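Local structure of sulfate adenylyltransferase (Allochromatium vinosum, 4DNX) at residues M216-L230 and F255-M269. The protein catalyses the transfer of an adenylyl group from ATP to sulfate, forming adenosine 5'-phosphosulfate and diphosphate. Sequence-based numbering, arbitrary orientation. Where two conformers were deposited one is given.
Sequences MEAVEADGVVIHMLL and FPPNTVMVTGYGFDM
Strands 223-230 and 260-266 are the two parallel strands of a beta-alpha-beta unit in the Rossmann-like sheet, joined through helix 240-254. A ladder of backbone hydrogen bonds begins with Val-224 N to Thr-259 O and ends with Leu-230 N to Tyr-265 O. Strand 260-266 is outermost in this chain's sheet, and Val-262 N bonds to Glu-189 of the second subunit. On one face of the sheet, His-227 and Tyr-265 form an offset stack, with ring centroids 4.5 Å apart and planes at 24°. Tyr-265 CD1 sits over the centre of the imidazole, 3.4 Å from His-227 CE1. The tyrosine chi1 of 70° sets CG between its own backbone N and carbonyl carbon, which carries the ring back over the histidine. Thr-263 OG1 meets the imidazole edge in plane, 3.2 Å from His-227 CD2. Outside the pair, Arg-284 bonds to His-227 ND1 and Tyr-51 to NE2, so both ring nitrogens are held. With an alanine in place of His-227, Tyr-265 would probably lose its stacking partner, and Arg-284 and Tyr-51 their bonds to the imidazole. On the other face, helix 240-254 packs on Ile-226 and Met-228. Ile-226 CD1 touches Val-260 CG1 at 3.8 Å, and Met-228 CE reaches Val-262 CG1. Leu-230 CD1 lies close against Gly-264, where a CB would clash with it. At the start of the strands, one water donates to both Asp-222 O and Asn-258 O. Ile-226 O takes two bonds from Thr-263, the backbone N-H and the hydroxyl; OG1, 3.1 Å from Ile-226 O, comes in from above the carbonyl plane.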
loop_
_atom_site.group_PDB
_atom_site.type_symbol
_atom_site.label_atom_id
_atom_site.label_comp_id
_atom_site.label_asym_id
_atom_site.label_seq_id
_atom_site.Cartn_x
_atom_site.Cartn_y
_atom_site.Cartn_z
ATOM N N MET A 216 7.204 18.383 16.615
ATOM C CA MET A 216 7.428 19.021 15.325
ATOM C C MET A 216 7.960 20.447 15.481
ATOM O O MET A 216 8.893 20.830 14.762
ATOM C CB MET A 216 6.171 19.005 14.466
ATOM C CG MET A 216 5.706 17.584 14.137
ATOM S SD MET A 216 3.980 17.552 13.578
ATOM C CE MET A 216 4.328 18.074 11.932
ATOM N N GLU A 217 7.397 21.231 16.412
ATOM C CA GLU A 217 7.856 22.624 16.600
ATOM C C GLU A 217 9.267 22.638 17.172
ATOM O O GLU A 217 10.100 23.477 16.798
ATOM C CB GLU A 217 6.907 23.392 17.524
ATOM C CG GLU A 217 7.262 24.890 17.671
ATOM C CD GLU A 217 6.366 25.643 18.657
ATOM O OE1 GLU A 217 5.135 25.401 18.650
ATOM O OE2 GLU A 217 6.893 26.492 19.428
ATOM N N ALA A 218 9.564 21.683 18.051
ATOM C CA ALA A 218 10.854 21.694 18.771
ATOM C C ALA A 218 12.036 21.427 17.841
ATOM O O ALA A 218 13.119 21.987 18.018
ATOM C CB ALA A 218 10.840 20.680 19.926
ATOM N N VAL A 219 11.828 20.551 16.867
ATOM C CA VAL A 219 12.912 20.107 15.990
ATOM C C VAL A 219 12.788 20.707 14.585
ATOM O O VAL A 219 13.571 20.348 13.685
ATOM C CB VAL A 219 13.012 18.549 15.953
ATOM C CG1 VAL A 219 12.902 17.969 17.376
ATOM C CG2 VAL A 219 11.937 17.929 15.026
ATOM N N GLU A 220 11.835 21.633 14.433
ATOM C CA GLU A 220 11.479 22.294 13.162
ATOM C C GLU A 220 11.149 21.287 12.056
ATOM O O GLU A 220 11.631 21.419 10.925
ATOM C CB GLU A 220 12.594 23.257 12.720
ATOM C CG GLU A 220 12.636 24.546 13.535
ATOM C CD GLU A 220 14.007 25.245 13.505
ATOM O OE1 GLU A 220 14.210 26.171 14.317
ATOM O OE2 GLU A 220 14.881 24.880 12.677
ATOM N N ALA A 221 10.345 20.276 12.394
ATOM C CA ALA A 221 9.967 19.244 11.421
ATOM C C ALA A 221 8.964 19.735 10.377
ATOM O O ALA A 221 8.101 20.613 10.621
ATOM C CB ALA A 221 9.398 18.033 12.116
ATOM N N ASP A 222 9.058 19.137 9.200
ATOM C CA ASP A 222 8.139 19.408 8.117
ATOM C C ASP A 222 6.922 18.489 8.152
ATOM O O ASP A 222 5.882 18.783 7.535
ATOM C CB ASP A 222 8.905 19.152 6.814
ATOM C CG ASP A 222 10.047 20.121 6.614
ATOM O OD1 ASP A 222 9.799 21.345 6.654
ATOM O OD2 ASP A 222 11.196 19.644 6.474
ATOM N N GLY A 223 7.039 17.369 8.860
ATOM C CA GLY A 223 5.939 16.432 8.881
ATOM C C GLY A 223 6.111 15.402 9.973
ATOM O O GLY A 223 7.194 15.302 10.559
ATOM N N VAL A 224 5.021 14.683 10.250
ATOM C CA VAL A 224 5.010 13.522 11.173
ATOM C C VAL A 224 4.480 12.282 10.445
ATOM O O VAL A 224 3.513 12.356 9.669
ATOM C CB VAL A 224 4.157 13.795 12.424
ATOM C CG1 VAL A 224 2.694 14.167 12.056
ATOM C CG2 VAL A 224 4.157 12.578 13.376
ATOM N N VAL A 225 5.174 11.155 10.647
ATOM C CA VAL A 225 4.695 9.867 10.185
ATOM C C VAL A 225 4.056 9.229 11.426
ATOM O O VAL A 225 4.776 9.025 12.442
ATOM C CB VAL A 225 5.855 8.981 9.674
ATOM C CG1 VAL A 225 5.258 7.602 9.244
ATOM C CG2 VAL A 225 6.548 9.637 8.452
ATOM N N ILE A 226 2.755 8.917 11.333
ATOM C CA ILE A 226 2.021 8.217 12.432
ATOM C C ILE A 226 2.160 6.770 11.982
ATOM O O ILE A 226 1.653 6.393 10.918
ATOM C CB ILE A 226 0.566 8.658 12.483
ATOM C CG1 ILE A 226 0.485 10.166 12.870
ATOM C CG2 ILE A 226 -0.159 7.795 13.535
ATOM C CD1 ILE A 226 -0.917 10.794 12.918
ATOM N N HIS A 227 2.910 5.995 12.742
ATOM C CA HIS A 227 3.339 4.646 12.305
ATOM C C HIS A 227 2.559 3.683 13.202
ATOM O O HIS A 227 2.938 3.453 14.352
ATOM C CB HIS A 227 4.857 4.558 12.487
ATOM C CG HIS A 227 5.519 3.523 11.611
ATOM N ND1 HIS A 227 6.621 2.806 12.026
ATOM C CD2 HIS A 227 5.216 3.067 10.378
ATOM C CE1 HIS A 227 7.004 1.977 11.065
ATOM N NE2 HIS A 227 6.160 2.103 10.051
ATOM N N MET A 228 1.472 3.145 12.669
ATOM C CA MET A 228 0.531 2.362 13.495
ATOM C C MET A 228 0.964 0.905 13.572
ATOM O O MET A 228 1.414 0.314 12.562
ATOM C CB MET A 228 -0.895 2.450 12.930
ATOM C CG MET A 228 -1.590 3.919 13.044
ATOM S SD MET A 228 -3.221 3.929 12.296
ATOM C CE MET A 228 -2.887 3.435 10.584
ATOM N N LEU A 229 0.877 0.333 14.768
ATOM C CA LEU A 229 1.271 -1.059 14.919
ATOM C C LEU A 229 0.039 -1.870 14.511
ATOM O O LEU A 229 -0.998 -1.822 15.183
ATOM C CB LEU A 229 1.722 -1.344 16.365
ATOM C CG LEU A 229 1.957 -2.837 16.676
ATOM C CD1 LEU A 229 2.817 -3.550 15.591
ATOM C CD2 LEU A 229 2.615 -2.881 18.034
ATOM N N LEU A 230 0.141 -2.598 13.393
ATOM C CA LEU A 230 -0.932 -3.434 12.888
ATOM C C LEU A 230 -0.816 -4.842 13.479
ATOM O O LEU A 230 0.286 -5.366 13.626
ATOM C CB LEU A 230 -0.812 -3.558 11.354
ATOM C CG LEU A 230 -0.787 -2.170 10.711
ATOM C CD1 LEU A 230 -0.443 -2.334 9.221
ATOM C CD2 LEU A 230 -2.092 -1.428 10.870
ATOM N N PHE A 255 -4.430 19.399 11.446
ATOM C CA PHE A 255 -3.044 19.655 11.052
ATOM C C PHE A 255 -2.993 20.494 9.775
ATOM O O PHE A 255 -3.929 20.438 8.986
ATOM C CB PHE A 255 -2.326 18.333 10.800
ATOM C CG PHE A 255 -1.873 17.630 12.068
ATOM C CD1 PHE A 255 -2.803 16.936 12.888
ATOM C CD2 PHE A 255 -0.513 17.613 12.423
ATOM C CE1 PHE A 255 -2.357 16.263 14.058
ATOM C CE2 PHE A 255 -0.053 16.921 13.588
ATOM C CZ PHE A 255 -0.989 16.248 14.404
ATOM N N PRO A 256 -1.912 21.239 9.549
ATOM C CA PRO A 256 -1.792 21.978 8.282
ATOM C C PRO A 256 -1.640 21.045 7.066
ATOM O O PRO A 256 -1.333 19.869 7.224
ATOM C CB PRO A 256 -0.529 22.817 8.467
ATOM C CG PRO A 256 -0.157 22.721 9.903
ATOM C CD PRO A 256 -0.751 21.458 10.430
ATOM N N PRO A 257 -1.828 21.568 5.862
ATOM C CA PRO A 257 -1.625 20.755 4.640
ATOM C C PRO A 257 -0.219 20.166 4.512
ATOM O O PRO A 257 0.779 20.811 4.832
ATOM C CB PRO A 257 -1.833 21.765 3.502
ATOM C CG PRO A 257 -2.632 22.838 4.109
ATOM C CD PRO A 257 -2.200 22.955 5.527
ATOM N N ASN A 258 -0.178 18.936 4.024
ATOM C CA ASN A 258 1.079 18.216 3.795
ATOM C C ASN A 258 1.982 18.142 5.042
ATOM O O ASN A 258 3.191 18.451 4.976
ATOM C CB ASN A 258 1.841 18.830 2.601
ATOM C CG ASN A 258 3.014 17.925 2.173
ATOM O OD1 ASN A 258 2.899 16.692 2.288
ATOM N ND2 ASN A 258 4.130 18.516 1.730
ATOM N N THR A 259 1.396 17.776 6.197
ATOM C CA THR A 259 2.194 17.600 7.419
ATOM C C THR A 259 2.037 16.235 8.055
ATOM O O THR A 259 2.775 15.938 8.973
ATOM C CB THR A 259 1.884 18.700 8.482
ATOM O OG1 THR A 259 0.499 18.617 8.840
ATOM C CG2 THR A 259 2.187 20.048 7.929
ATOM N N VAL A 260 1.107 15.405 7.574
ATOM C CA VAL A 260 0.883 14.091 8.230
ATOM C C VAL A 260 0.901 12.956 7.206
ATOM O O VAL A 260 0.336 13.129 6.120
ATOM C CB VAL A 260 -0.470 14.052 8.973
ATOM C CG1 VAL A 260 -0.691 12.659 9.646
ATOM C CG2 VAL A 260 -0.553 15.180 9.996
ATOM N N MET A 261 1.578 11.837 7.543
ATOM C CA MET A 261 1.483 10.596 6.807
ATOM C C MET A 261 0.977 9.515 7.748
ATOM O O MET A 261 1.620 9.254 8.742
ATOM C CB MET A 261 2.871 10.178 6.327
ATOM C CG MET A 261 3.278 10.749 5.034
ATOM S SD MET A 261 5.009 10.297 4.702
ATOM C CE MET A 261 4.891 8.509 4.741
ATOM N N VAL A 262 -0.167 8.910 7.424
ATOM C CA VAL A 262 -0.758 7.820 8.242
ATOM C C VAL A 262 -0.387 6.465 7.627
ATOM O O VAL A 262 -0.684 6.185 6.434
ATOM C CB VAL A 262 -2.281 7.973 8.379
ATOM C CG1 VAL A 262 -2.886 6.841 9.230
ATOM C CG2 VAL A 262 -2.625 9.334 9.059
ATOM N N THR A 263 0.287 5.644 8.426
ATOM C CA THR A 263 0.931 4.433 7.868
ATOM C C THR A 263 0.911 3.384 8.939
ATOM O O THR A 263 0.550 3.651 10.096
ATOM C CB THR A 263 2.430 4.659 7.547
ATOM O OG1 THR A 263 3.165 4.834 8.763
ATOM C CG2 THR A 263 2.642 5.867 6.593
ATOM N N GLY A 264 1.366 2.198 8.573
ATOM C CA GLY A 264 1.418 1.093 9.541
ATOM C C GLY A 264 2.431 0.028 9.190
ATOM O O GLY A 264 2.902 -0.075 8.030
ATOM N N TYR A 265 2.762 -0.796 10.188
ATOM C CA TYR A 265 3.712 -1.863 9.953
ATOM C C TYR A 265 3.289 -3.068 10.783
ATOM O O TYR A 265 2.447 -2.959 11.661
ATOM C CB TYR A 265 5.131 -1.409 10.344
ATOM C CG TYR A 265 5.333 -1.236 11.836
ATOM C CD1 TYR A 265 4.759 -0.175 12.518
ATOM C CD2 TYR A 265 6.014 -2.225 12.575
ATOM C CE1 TYR A 265 4.926 -0.040 13.862
ATOM C CE2 TYR A 265 6.175 -2.103 13.955
ATOM C CZ TYR A 265 5.604 -1.016 14.576
ATOM O OH TYR A 265 5.790 -0.865 15.927
ATOM N N GLY A 266 3.902 -4.210 10.479
ATOM C CA GLY A 266 3.554 -5.458 11.200
ATOM C C GLY A 266 4.772 -6.128 11.830
ATOM O O GLY A 266 5.723 -6.470 11.126
ATOM N N PHE A 267 4.704 -6.327 13.162
ATOM C CA PHE A 267 5.806 -6.913 13.936
ATOM C C PHE A 267 5.275 -7.211 15.372
ATOM O O PHE A 267 4.638 -6.347 15.985
ATOM C CB PHE A 267 6.959 -5.901 14.057
ATOM C CG PHE A 267 8.151 -6.413 14.840
ATOM C CD1 PHE A 267 8.920 -7.490 14.358
ATOM C CD2 PHE A 267 8.505 -5.814 16.040
ATOM C CE1 PHE A 267 10.035 -7.943 15.089
ATOM C CE2 PHE A 267 9.608 -6.257 16.769
ATOM C CZ PHE A 267 10.382 -7.343 16.268
ATOM N N ASP A 268 5.517 -8.412 15.896
ATOM C CA ASP A 268 4.963 -8.723 17.230
ATOM C C ASP A 268 5.731 -7.951 18.296
ATOM O O ASP A 268 6.956 -7.975 18.324
ATOM C CB ASP A 268 5.016 -10.236 17.514
ATOM C CG ASP A 268 3.968 -11.026 16.725
ATOM O OD1 ASP A 268 3.011 -10.422 16.179
ATOM O OD2 ASP A 268 4.078 -12.281 16.660
ATOM N N MET A 269 4.994 -7.265 19.176
ATOM C CA MET A 269 5.622 -6.558 20.292
ATOM C C MET A 269 6.488 -7.478 21.168
ATOM O O MET A 269 6.078 -8.614 21.494
ATOM C CB MET A 269 4.537 -5.936 21.194
ATOM C CG MET A 269 3.712 -4.830 20.556
ATOM S SD MET A 269 2.206 -4.500 21.568
ATOM C CE MET A 269 2.936 -3.883 23.079
HETATM O O HOH W 1 5.264 20.360 5.391
HETATM O O HOH W 2 1.275 -6.891 16.457
#